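Local coordinates for periplasmic cell division protein (SufI) (Aquifex aeolicus, PDB 6SYY), which is a multicopper oxidase that probably oxidises its substrates at one copper and passes the electrons to oxygen at a three-copper cluster, at residues A[209-212]-A[213-217]; A[294-297]-A[298-301]; A[124-128]-A[129-133]; A[482-485]-A[486-489]; A[309-312]-A[313-316]. One frame throughout, in Å; residues are numbered along the deposited sequence.

Interaction 1 (A[209-212]-A[213-217]); sequences TFDS and SGQLV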
loop_
_atom_site.group_PDB
_atom_site.type_symbol
_atom_site.label_atom_id
_atom_site.label_comp_id
_atom_site.label_asym_id
_atom_site.label_seq_id
_atom_site.Cartn_x
_atom_site.Cartn_y
_atom_site.Cartn_z
ATOM N N THR A 209 -8.742 11.643 -12.401
ATOM C CA THR A 209 -9.360 12.741 -13.131
ATOM C C THR A 209 -9.739 12.263 -14.525
ATOM O O THR A 209 -8.920 11.645 -15.215
ATOM C CB THR A 209 -8.409 13.936 -13.217
ATOM O OG1 THR A 209 -8.084 14.383 -11.895
ATOM C CG2 THR A 209 -9.051 15.073 -13.986
ATOM N N PHE A 210 -10.975 12.554 -14.934
ATOM C CA PHE A 210 -11.516 12.130 -16.219
ATOM C C PHE A 210 -11.861 13.343 -17.070
ATOM O O PHE A 210 -12.361 14.349 -16.555
ATOM C CB PHE A 210 -12.776 11.280 -16.039
ATOM C CG PHE A 210 -12.560 10.036 -15.239
ATOM C CD1 PHE A 210 -12.314 8.829 -15.871
ATOM C CD2 PHE A 210 -12.610 10.069 -13.853
ATOM C CE1 PHE A 210 -12.120 7.677 -15.141
ATOM C CE2 PHE A 210 -12.412 8.919 -13.114
ATOM C CZ PHE A 210 -12.168 7.719 -13.763
ATOM N N ASP A 211 -11.611 13.242 -18.374
ATOM C CA ASP A 211 -12.036 14.281 -19.305
ATOM C C ASP A 211 -13.496 14.036 -19.695
ATOM O O ASP A 211 -14.176 13.172 -19.136
ATOM C CB ASP A 211 -11.105 14.336 -20.515
ATOM C CG ASP A 211 -11.181 13.085 -21.381
ATOM O OD1 ASP A 211 -11.734 12.065 -20.923
ATOM O OD2 ASP A 211 -10.683 13.124 -22.527
ATOM N N SER A 212 -13.992 14.794 -20.676
ATOM C CA SER A 212 -15.396 14.687 -21.063
ATOM C C SER A 212 -15.733 13.304 -21.605
ATOM O O SER A 212 -16.849 12.810 -21.396
ATOM C CB SER A 212 -15.735 15.754 -22.104
ATOM O OG SER A 212 -15.445 17.056 -21.627
ATOM N N SER A 213 -14.790 12.661 -22.288
ATOM C CA SER A 213 -15.027 11.393 -22.961
ATOM C C SER A 213 -14.753 10.181 -22.078
ATOM O O SER A 213 -14.793 9.050 -22.573
ATOM C CB SER A 213 -14.166 11.308 -24.222
ATOM O OG SER A 213 -12.788 11.283 -23.888
ATOM N N GLY A 214 -14.463 10.383 -20.796
ATOM C CA GLY A 214 -14.182 9.271 -19.912
ATOM C C GLY A 214 -12.755 8.766 -19.924
ATOM O O GLY A 214 -12.483 7.711 -19.341
ATOM N N GLN A 215 -11.836 9.476 -20.570
ATOM C CA GLN A 215 -10.434 9.094 -20.556
ATOM C C GLN A 215 -9.727 9.730 -19.365
ATOM O O GLN A 215 -10.108 10.803 -18.889
ATOM C CB GLN A 215 -9.743 9.497 -21.862
ATOM C CG GLN A 215 -10.323 8.822 -23.100
ATOM C CD GLN A 215 -10.335 7.301 -23.001
ATOM O OE1 GLN A 215 -9.508 6.698 -22.312
ATOM N NE2 GLN A 215 -11.278 6.676 -23.693
ATOM N N LEU A 216 -8.695 9.045 -18.881
ATOM C CA LEU A 216 -7.961 9.525 -17.718
ATOM C C LEU A 216 -7.063 10.693 -18.094
ATOM O O LEU A 216 -6.516 10.754 -19.199
ATOM C CB LEU A 216 -7.127 8.400 -17.108
ATOM C CG LEU A 216 -7.940 7.284 -16.448
ATOM C CD1 LEU A 216 -7.063 6.079 -16.159
ATOM C CD2 LEU A 216 -8.600 7.787 -15.172
ATOM N N VAL A 217 -6.926 11.628 -17.162
ATOM C CA VAL A 217 -6.062 12.788 -17.316
ATOM C C VAL A 217 -4.958 12.684 -16.273
ATOM O O VAL A 217 -5.236 12.646 -15.068
ATOM C CB VAL A 217 -6.847 14.099 -17.164
ATOM C CG1 VAL A 217 -5.951 15.290 -17.445
ATOM C CG2 VAL A 217 -8.064 14.092 -18.084
#
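A hairpin-like loop with one beta bridge, Phe210 with Leu216, reverses the chain here: Asp211 to Gly214 form a type I turn, and Gly214 with Gln215 makes the G1 beta bulge. Asp211 N donates to Gln215 O at 2.9 Å, and Gly214 N reaches Asp211 O at 3.3 Å from above the carbonyl plane. Val217 N binds Thr209 O at 2.8 Å. Gly214 takes positive phi (84°), where a CB would press on the preceding carbonyl.

The Asp211 carboxylate ties the turn together. Its CG lies between the backbone N and the carbonyl carbon (chi1 66°), which brings OD1 to Gln215 N at 2.6 Å in a short, bent bond nearly along the C-O axis. OD2 takes the Ser213 OG hydroxyl at 3.1 Å on its syn side but tilted out of the carboxylate plane. An asparagine here would probably keep one of these bonds at best and leave Gln215 N or Ser213 OG without its acceptor.

The Phe210 and Leu216 side chains run together off the same side of the loop. Leu216 CD2 sits over the ring face of Phe210, 4.0 Å from the centroid, a CH-pi contact. Gly214 O meets that ring's edge in plane. Tyr171 and Met82 also touch Leu216; Thr209 OG1 bonds the backbone N of Asp229. A type I turn plus G1 bulge is the usual 3:5 hairpin connection.

Interaction 2 (A[294-297]-A[298-301]); sequences LVAP and GERI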
loop_
_atom_site.group_PDB
_atom_site.type_symbol
_atom_site.label_atom_id
_atom_site.label_comp_id
_atom_site.label_asym_id
_atom_site.label_seq_id
_atom_site.Cartn_x
_atom_site.Cartn_y
_atom_site.Cartn_z
ATOM N N LEU A 294 -5.452 7.916 9.468
ATOM C CA LEU A 294 -4.702 8.605 8.429
ATOM C C LEU A 294 -3.954 7.550 7.628
ATOM O O LEU A 294 -3.212 6.747 8.203
ATOM C CB LEU A 294 -3.733 9.611 9.046
ATOM C CG LEU A 294 -2.991 10.606 8.155
ATOM C CD1 LEU A 294 -3.976 11.533 7.471
ATOM C CD2 LEU A 294 -2.005 11.400 8.995
ATOM N N VAL A 295 -4.160 7.537 6.316
ATOM C CA VAL A 295 -3.564 6.522 5.455
ATOM C C VAL A 295 -2.955 7.207 4.237
ATOM O O VAL A 295 -3.658 7.878 3.472
ATOM C CB VAL A 295 -4.584 5.444 5.047
ATOM C CG1 VAL A 295 -5.923 6.068 4.684
ATOM C CG2 VAL A 295 -4.035 4.586 3.914
ATOM N N ALA A 296 -1.665 7.055 4.074
ATOM C CA ALA A 296 -0.914 7.634 2.978
ATOM C C ALA A 296 -0.761 6.625 1.850
ATOM O O ALA A 296 -1.008 5.429 2.033
ATOM C CB ALA A 296 0.467 8.084 3.470
ATOM N N PRO A 297 -0.383 7.077 0.656
ATOM C CA PRO A 297 -0.070 6.133 -0.423
ATOM C C PRO A 297 0.961 5.105 0.017
ATOM O O PRO A 297 1.990 5.441 0.603
ATOM C CB PRO A 297 0.477 7.041 -1.527
ATOM C CG PRO A 297 -0.189 8.341 -1.297
ATOM C CD PRO A 297 -0.393 8.472 0.183
ATOM N N GLY A 298 0.678 3.836 -0.272
ATOM C CA GLY A 298 1.526 2.744 0.149
ATOM C C GLY A 298 1.166 2.142 1.492
ATOM O O GLY A 298 1.571 1.009 1.777
ATOM N N GLU A 299 0.427 2.863 2.327
ATOM C CA GLU A 299 -0.057 2.294 3.574
ATOM C C GLU A 299 -1.267 1.403 3.320
ATOM O O GLU A 299 -2.011 1.580 2.349
ATOM C CB GLU A 299 -0.426 3.395 4.569
ATOM C CG GLU A 299 0.765 4.101 5.204
ATOM C CD GLU A 299 0.359 5.000 6.362
ATOM O OE1 GLU A 299 -0.541 5.848 6.178
ATOM O OE2 GLU A 299 0.931 4.850 7.464
ATOM N N ARG A 300 -1.449 0.424 4.204
ATOM C CA ARG A 300 -2.647 -0.403 4.229
ATOM C C ARG A 300 -3.098 -0.524 5.675
ATOM O O ARG A 300 -2.302 -0.885 6.547
ATOM C CB ARG A 300 -2.401 -1.791 3.619
ATOM C CG ARG A 300 -2.189 -1.799 2.104
ATOM C CD ARG A 300 -0.716 -1.802 1.757
ATOM N NE ARG A 300 -0.052 -2.992 2.280
ATOM C CZ ARG A 300 1.266 -3.136 2.360
ATOM N NH1 ARG A 300 2.065 -2.155 1.956
ATOM N NH2 ARG A 300 1.787 -4.256 2.851
ATOM N N ILE A 301 -4.365 -0.208 5.930
ATOM C CA ILE A 301 -4.944 -0.269 7.267
ATOM C C ILE A 301 -6.116 -1.242 7.222
ATOM O O ILE A 301 -7.060 -1.048 6.448
ATOM C CB ILE A 301 -5.401 1.117 7.757
ATOM C CG1 ILE A 301 -4.306 2.160 7.530
ATOM C CG2 ILE A 301 -5.787 1.067 9.233
ATOM C CD1 ILE A 301 -3.034 1.905 8.321
HETATM O O HOH W 1 -0.790 6.426 9.083
#
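The flat carboxylate of Glu299 meets Ala296 N at its edge: OE1 uses its anti lone pair, pointing away from OE2, and the bond is 2.7 Å long and nearly straight (165°). Ala296 CB lies to one side of the carboxylate plane, obliquely beyond OE1 and 3.7 Å from it. The other oxygen, OE2, lies 2.8 Å from water 1, which is also 2.6 Å from Leu294 O and so bridges the two residues. OE2 has a further partner in Lys478, a salt bridge. The second flat group is the guanidinium of Arg300. Its NH1 bonds Gly298 O at 3.2 Å, with the oxygen tilted slightly from the guanidinium plane. NH1 also pairs with Asp479, and NE with Thr155 O, so the group has little freedom to rotate.

The backbone makes a type II turn from Ala296 to Glu299, closed by Glu299 N to Ala296 O at 3.0 Å. Glu299 CG is anti to its own carbonyl carbon (chi1 -74°), and the extended chain beyond it runs back to Ala296 N. The carboxylate thus spans the same two residues as the turn bond. The Val295 and Glu299 side chains pass one another head to tail, Val295 CG2 lying against Glu299 CB. Val295 CB packs on Ile301 CG1 at 4.1 Å.

Gly298, at positive phi, lies about 4 Å from the side chains of the copper ligands His120 and His510. Its turn joins strands 293-295 and 300-306, which pair with different neighbours. This is consistent with the middle cupredoxin-like domain of a multicopper oxidase, reaching the three-copper cluster through an Ala-Pro-Gly-Glu type II turn.

Interaction 3 (A[124-128]-A[129-133]); sequences APWKS and DGHPY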
loop_
_atom_site.group_PDB
_atom_site.type_symbol
_atom_site.label_atom_id
_atom_site.label_comp_id
_atom_site.label_asym_id
_atom_site.label_seq_id
_atom_site.Cartn_x
_atom_site.Cartn_y
_atom_site.Cartn_z
ATOM N N ALA A 124 11.587 -10.678 0.271
ATOM C CA ALA A 124 11.930 -11.508 -0.871
ATOM C C ALA A 124 13.394 -11.304 -1.228
ATOM O O ALA A 124 13.971 -10.254 -0.917
ATOM C CB ALA A 124 11.057 -11.167 -2.087
ATOM N N PRO A 125 14.026 -12.291 -1.864
ATOM C CA PRO A 125 15.307 -12.016 -2.520
ATOM C C PRO A 125 15.093 -10.934 -3.566
ATOM O O PRO A 125 14.083 -10.923 -4.272
ATOM C CB PRO A 125 15.692 -13.361 -3.150
ATOM C CG PRO A 125 14.863 -14.379 -2.432
ATOM C CD PRO A 125 13.589 -13.683 -2.061
ATOM N N TRP A 126 16.040 -9.999 -3.645
ATOM C CA TRP A 126 15.753 -8.753 -4.344
ATOM C C TRP A 126 15.603 -8.942 -5.846
ATOM O O TRP A 126 14.926 -8.139 -6.495
ATOM C CB TRP A 126 16.826 -7.717 -4.030
ATOM C CG TRP A 126 18.115 -7.914 -4.740
ATOM C CD1 TRP A 126 19.055 -8.868 -4.489
ATOM C CD2 TRP A 126 18.626 -7.114 -5.808
ATOM N NE1 TRP A 126 20.119 -8.715 -5.344
ATOM C CE2 TRP A 126 19.879 -7.642 -6.162
ATOM C CE3 TRP A 126 18.142 -5.999 -6.500
ATOM C CZ2 TRP A 126 20.656 -7.098 -7.179
ATOM C CZ3 TRP A 126 18.914 -5.459 -7.509
ATOM C CH2 TRP A 126 20.157 -6.009 -7.839
ATOM N N LYS A 127 16.191 -9.994 -6.414
ATOM C CA LYS A 127 15.925 -10.295 -7.814
ATOM C C LYS A 127 14.523 -10.851 -8.022
ATOM O O LYS A 127 14.088 -10.983 -9.172
ATOM C CB LYS A 127 16.985 -11.264 -8.342
ATOM C CG LYS A 127 18.393 -10.728 -8.144
ATOM C CD LYS A 127 19.477 -11.733 -8.485
ATOM C CE LYS A 127 20.856 -11.110 -8.285
ATOM N NZ LYS A 127 21.961 -12.055 -8.597
ATOM N N SER A 128 13.811 -11.172 -6.941
ATOM C CA SER A 128 12.411 -11.571 -7.000
ATOM C C SER A 128 11.490 -10.487 -6.468
ATOM O O SER A 128 10.281 -10.715 -6.353
ATOM C CB SER A 128 12.188 -12.863 -6.213
ATOM O OG SER A 128 12.963 -13.928 -6.734
ATOM N N ASP A 129 12.035 -9.313 -6.149
ATOM C CA ASP A 129 11.301 -8.251 -5.470
ATOM C C ASP A 129 10.689 -7.239 -6.431
ATOM O O ASP A 129 9.688 -6.598 -6.088
ATOM C CB ASP A 129 12.235 -7.532 -4.487
ATOM C CG ASP A 129 11.567 -6.368 -3.783
ATOM O OD1 ASP A 129 10.505 -6.575 -3.156
ATOM O OD2 ASP A 129 12.113 -5.247 -3.849
ATOM N N GLY A 130 11.260 -7.081 -7.622
ATOM C CA GLY A 130 10.753 -6.103 -8.565
ATOM C C GLY A 130 11.507 -4.791 -8.513
ATOM O O GLY A 130 10.909 -3.720 -8.389
ATOM N N HIS A 131 12.825 -4.869 -8.607
ATOM C CA HIS A 131 13.676 -3.691 -8.600
ATOM C C HIS A 131 13.740 -3.083 -10.002
ATOM O O HIS A 131 13.683 -3.807 -10.999
ATOM C CB HIS A 131 15.077 -4.063 -8.120
ATOM C CG HIS A 131 15.955 -2.887 -7.824
ATOM N ND1 HIS A 131 16.588 -2.164 -8.811
ATOM C CD2 HIS A 131 16.312 -2.313 -6.651
ATOM C CE1 HIS A 131 17.290 -1.189 -8.260
ATOM N NE2 HIS A 131 17.145 -1.262 -6.951
ATOM N N PRO A 132 13.851 -1.753 -10.103
ATOM C CA PRO A 132 13.874 -1.123 -11.435
ATOM C C PRO A 132 14.992 -1.616 -12.340
ATOM O O PRO A 132 14.831 -1.576 -13.567
ATOM C CB PRO A 132 14.036 0.369 -11.109
ATOM C CG PRO A 132 13.512 0.520 -9.743
ATOM C CD PRO A 132 13.804 -0.754 -9.020
ATOM N N TYR A 133 16.119 -2.078 -11.782
ATOM C CA TYR A 133 17.203 -2.594 -12.616
ATOM C C TYR A 133 16.741 -3.749 -13.492
ATOM O O TYR A 133 17.291 -3.961 -14.577
ATOM C CB TYR A 133 18.382 -3.059 -11.755
ATOM C CG TYR A 133 19.104 -1.966 -11.000
ATOM C CD1 TYR A 133 18.974 -0.634 -11.367
ATOM C CD2 TYR A 133 19.923 -2.271 -9.922
ATOM C CE1 TYR A 133 19.631 0.366 -10.676
ATOM C CE2 TYR A 133 20.587 -1.280 -9.225
ATOM C CZ TYR A 133 20.438 0.037 -9.607
ATOM O OH TYR A 133 21.094 1.031 -8.914
HETATM O O HOH W 2 14.002 -7.813 -8.907
#
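Trp126 drives the edge of its six-membered ring onto the face of His131, a T-shaped pair with planes 89° apart and centroids 5.4 Å apart. This is the tight part. CZ3 of Trp126 comes within 3.9 Å of His131 CG, and Pro132 CD lies over the opposite face of the imidazole. The same CZ3 touches Tyr133 CD2 at 4.1 Å. His131 CE1 in turn sits over the centre of the Tyr133 ring. Trp126 CG lies between its backbone N and carbonyl carbon (chi1 76°), which swings the indole toward these rings.

The looser side holds a water. Water 2 donates to Trp126 O at 2.6 Å and accepts from Gly130 N at 3.1 Å. Beside it, Asp129 N closes the short 3-10 turn on Trp126 O at 3.1 Å.

His131 ND1 accepts Tyr133 N at 3.0 Å in the ring plane, while NE2 bonds Asn522 OD1. A leucine in its place would probably leave Tyr133 N and Asn522 without their mates and lose the flat face that Trp126 abuts. With ND1 accepting, the imidazole is probably neutral and protonated on NE2. Asp129 OD2 and O bond ND1 of the copper ligands His456 and His118, so this loop probably helps orient them from the second shell.

Interaction 4 (A[482-485]-A[486-489]); sequences IVAP and METV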
loop_
_atom_site.group_PDB
_atom_site.type_symbol
_atom_site.label_atom_id
_atom_site.label_comp_id
_atom_site.label_asym_id
_atom_site.label_seq_id
_atom_site.Cartn_x
_atom_site.Cartn_y
_atom_site.Cartn_z
ATOM N N ILE A 482 4.402 7.774 7.530
ATOM C CA ILE A 482 4.160 9.172 7.195
ATOM C C ILE A 482 5.166 10.041 7.931
ATOM O O ILE A 482 5.349 9.908 9.148
ATOM C CB ILE A 482 2.724 9.577 7.565
ATOM C CG1 ILE A 482 1.701 8.779 6.756
ATOM C CG2 ILE A 482 2.523 11.075 7.377
ATOM C CD1 ILE A 482 0.271 9.072 7.145
ATOM N N VAL A 483 5.814 10.943 7.202
ATOM C CA VAL A 483 6.748 11.901 7.785
ATOM C C VAL A 483 6.254 13.288 7.403
ATOM O O VAL A 483 6.431 13.723 6.259
ATOM C CB VAL A 483 8.187 11.669 7.318
ATOM C CG1 VAL A 483 9.133 12.632 8.027
ATOM C CG2 VAL A 483 8.595 10.221 7.569
ATOM N N ALA A 484 5.642 13.989 8.360
ATOM C CA ALA A 484 5.014 15.276 8.102
ATOM C C ALA A 484 6.070 16.360 7.887
ATOM O O ALA A 484 7.237 16.174 8.239
ATOM C CB ALA A 484 4.101 15.656 9.267
ATOM N N PRO A 485 5.687 17.499 7.304
ATOM C CA PRO A 485 6.646 18.599 7.138
ATOM C C PRO A 485 7.294 18.973 8.460
ATOM O O PRO A 485 6.624 19.091 9.487
ATOM C CB PRO A 485 5.782 19.741 6.593
ATOM C CG PRO A 485 4.685 19.062 5.883
ATOM C CD PRO A 485 4.391 17.816 6.676
ATOM N N MET A 486 8.616 19.137 8.429
ATOM C CA MET A 486 9.410 19.543 9.587
ATOM C C MET A 486 9.322 18.540 10.737
ATOM O O MET A 486 9.568 18.894 11.894
ATOM C CB MET A 486 9.015 20.949 10.067
ATOM C CG MET A 486 9.071 22.013 8.971
ATOM S SD MET A 486 10.651 22.043 8.085
ATOM C CE MET A 486 10.364 23.348 6.889
ATOM N N GLU A 487 8.982 17.287 10.445
ATOM C CA GLU A 487 8.879 16.245 11.456
ATOM C C GLU A 487 10.069 15.299 11.373
ATOM O O GLU A 487 10.627 15.066 10.297
ATOM C CB GLU A 487 7.576 15.446 11.302
ATOM C CG GLU A 487 7.432 14.287 12.281
ATOM C CD GLU A 487 6.071 13.619 12.216
ATOM O OE1 GLU A 487 5.476 13.373 13.285
ATOM O OE2 GLU A 487 5.599 13.338 11.095
ATOM N N THR A 488 10.459 14.767 12.527
ATOM C CA THR A 488 11.436 13.693 12.618
ATOM C C THR A 488 10.730 12.447 13.139
ATOM O O THR A 488 9.967 12.522 14.108
ATOM C CB THR A 488 12.603 14.079 13.533
ATOM O OG1 THR A 488 13.329 15.173 12.954
ATOM C CG2 THR A 488 13.548 12.899 13.731
ATOM N N VAL A 489 10.963 11.317 12.479
ATOM C CA VAL A 489 10.385 10.034 12.857
ATOM C C VAL A 489 11.520 9.031 13.003
ATOM O O VAL A 489 12.440 9.003 12.178
ATOM C CB VAL A 489 9.350 9.550 11.817
ATOM C CG1 VAL A 489 8.729 8.224 12.236
ATOM C CG2 VAL A 489 8.270 10.604 11.619
#
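Ala484 to Glu487 form a type II turn closed by Glu487 N to Ala484 O at 3.0 Å, with Met486 in the left-handed region (phi 61°). Being a non-glycine there, Met486 holds its CB close to the preceding carbonyl, 3.1 Å from Pro485 O. The rest of its exposed chain bends off the turn.

Glu487 makes a second link over the turn. Its CG is anti to the backbone N (chi1 177°), and the chain continues extended, so the carboxylate comes back beside Ala484. OE2 accepts Ala484 N at 2.8 Å through its anti lone pair, in a nearly straight bond. It also brushes Ala484 CB at 3.3 Å. The same OE2 forms a salt bridge with Arg465, so two donors hold this buried oxygen; the nearby guanidinium probably favours the charged carboxylate.

Toward the strands the contact is apolar: Val483 CG2 and Val489 CG2 are 4.1 Å apart. Val483 CG1 separately makes a van der Waals contact with Glu487 O at 3.6 Å.

The turn passes from strand 480-483, paired with 451-455 through Val483 and His451, a copper ligand, to strand 488-495. That strand lies between 437-445 and 461-465, and Val489 packs on Val462 of the latter.

Interaction 5 (A[309-312]-A[313-316]); sequences DASV and NDVI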
loop_
_atom_site.group_PDB
_atom_site.type_symbol
_atom_site.label_atom_id
_atom_site.label_comp_id
_atom_site.label_asym_id
_atom_site.label_seq_id
_atom_site.Cartn_x
_atom_site.Cartn_y
_atom_site.Cartn_z
ATOM N N ASP A 309 -23.703 -1.219 15.689
ATOM C CA ASP A 309 -23.857 0.103 16.293
ATOM C C ASP A 309 -24.980 0.886 15.639
ATOM O O ASP A 309 -25.595 1.744 16.281
ATOM C CB ASP A 309 -22.562 0.908 16.171
ATOM C CG ASP A 309 -21.434 0.340 16.992
ATOM O OD1 ASP A 309 -21.654 -0.663 17.702
ATOM O OD2 ASP A 309 -20.322 0.904 16.933
ATOM N N ALA A 310 -25.239 0.625 14.366
ATOM C CA ALA A 310 -26.210 1.363 13.578
ATOM C C ALA A 310 -27.561 0.657 13.585
ATOM O O ALA A 310 -27.674 -0.529 13.903
ATOM C CB ALA A 310 -25.705 1.529 12.140
ATOM N N SER A 311 -28.593 1.408 13.226
ATOM C CA SER A 311 -29.932 0.868 13.076
ATOM C C SER A 311 -30.200 0.575 11.609
ATOM O O SER A 311 -29.592 1.172 10.717
ATOM C CB SER A 311 -30.979 1.846 13.609
ATOM O OG SER A 311 -30.669 2.239 14.933
ATOM N N VAL A 312 -31.114 -0.363 11.363
ATOM C CA VAL A 312 -31.562 -0.591 9.998
ATOM C C VAL A 312 -32.083 0.723 9.433
ATOM O O VAL A 312 -32.764 1.491 10.125
ATOM C CB VAL A 312 -32.628 -1.697 9.960
ATOM C CG1 VAL A 312 -33.136 -1.906 8.538
ATOM C CG2 VAL A 312 -32.058 -2.989 10.523
ATOM N N ASN A 313 -31.716 1.002 8.183
ATOM C CA ASN A 313 -32.002 2.201 7.385
ATOM C C ASN A 313 -30.998 3.315 7.650
ATOM O O ASN A 313 -31.113 4.376 7.031
ATOM C CB ASN A 313 -33.421 2.759 7.583
ATOM C CG ASN A 313 -34.489 1.786 7.144
ATOM O OD1 ASN A 313 -34.270 0.970 6.246
ATOM N ND2 ASN A 313 -35.652 1.865 7.775
ATOM N N ASP A 314 -30.026 3.121 8.535
ATOM C CA ASP A 314 -28.983 4.121 8.692
ATOM C C ASP A 314 -28.079 4.149 7.466
ATOM O O ASP A 314 -27.851 3.132 6.806
ATOM C CB ASP A 314 -28.144 3.846 9.940
ATOM C CG ASP A 314 -28.860 4.232 11.218
ATOM O OD1 ASP A 314 -29.986 4.765 11.136
ATOM O OD2 ASP A 314 -28.295 4.002 12.306
ATOM N N VAL A 315 -27.569 5.338 7.160
ATOM C CA VAL A 315 -26.527 5.515 6.157
ATOM C C VAL A 315 -25.284 6.033 6.863
ATOM O O VAL A 315 -25.349 7.018 7.609
ATOM C CB VAL A 315 -26.968 6.459 5.024
ATOM C CG1 VAL A 315 -27.981 5.757 4.134
ATOM C CG2 VAL A 315 -27.561 7.742 5.586
ATOM N N ILE A 316 -24.165 5.350 6.658
ATOM C CA ILE A 316 -22.900 5.710 7.283
ATOM C C ILE A 316 -21.967 6.180 6.179
ATOM O O ILE A 316 -21.728 5.451 5.209
ATOM C CB ILE A 316 -22.298 4.538 8.071
ATOM C CG1 ILE A 316 -23.074 4.318 9.374
ATOM C CG2 ILE A 316 -20.841 4.805 8.390
ATOM C CD1 ILE A 316 -24.317 3.502 9.229
HETATM O O HOH W 3 -32.520 4.377 10.841
#
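Asp314 reaches back to Ser311 over the turn that joins them. Its CB starts 3.1 Å from Ser311 O and 4.0 Å from Ala310 CB. CG, anti to the carbonyl carbon of Asp314 (chi1 -76°), stays near the same Ser311 O at 3.2 Å. There the carboxylate divides. OD2 accepts Ser311 N at 2.8 Å; the donor comes from well above the carboxylate plane, though the N-H points nearly straight at the oxygen (165°). OD2 also forms a salt bridge with Arg267, which packs against Ala310 and Ser311. OD1 faces the middle of the turn, where water 3 donates to it at 2.6 Å and to Val312 O at 3.0 Å. One carboxylate thus steadies both the entry and the bend of the turn.

The backbone closes with Asp314 N to Ser311 O, and Asn313 takes positive phi (85°), a conformation asparagine adopts more readily than most residues. Further in, Ala310 CB meets Ile316 CD1 at 3.8 Å. Ile316 also packs on Leu265, Met272 and Val368.

Ser311 to Asp314 form a type II turn leading into strand 315-321, which pairs antiparallel with 361-370, a surface loop of the beta-rich cupredoxin-type fold, away from the coppers.

Interactions 2 and 4 are the one pair that touches: Ile482 CD1 lies 3.5 Å from Glu299 OE1, and Ile482 CG1 is 3.6 Å from Ala296 CB, with centres about 15 Å apart. Both are type II turns opening with Ala-Pro after a valine, with a glutamate returning to the alanine N. Interaction 5 repeats the scheme with a shorter aspartate. Interactions 2 and 3 both approach the three-copper cluster: Gly298 is about 5 Å and the Asp129 side chain about 6 Å from a copper. In interaction 4, Val483 is about 9 Å from a copper. Interactions 1 and 5 lie away from the metal sites, their centres about 35 Å apart.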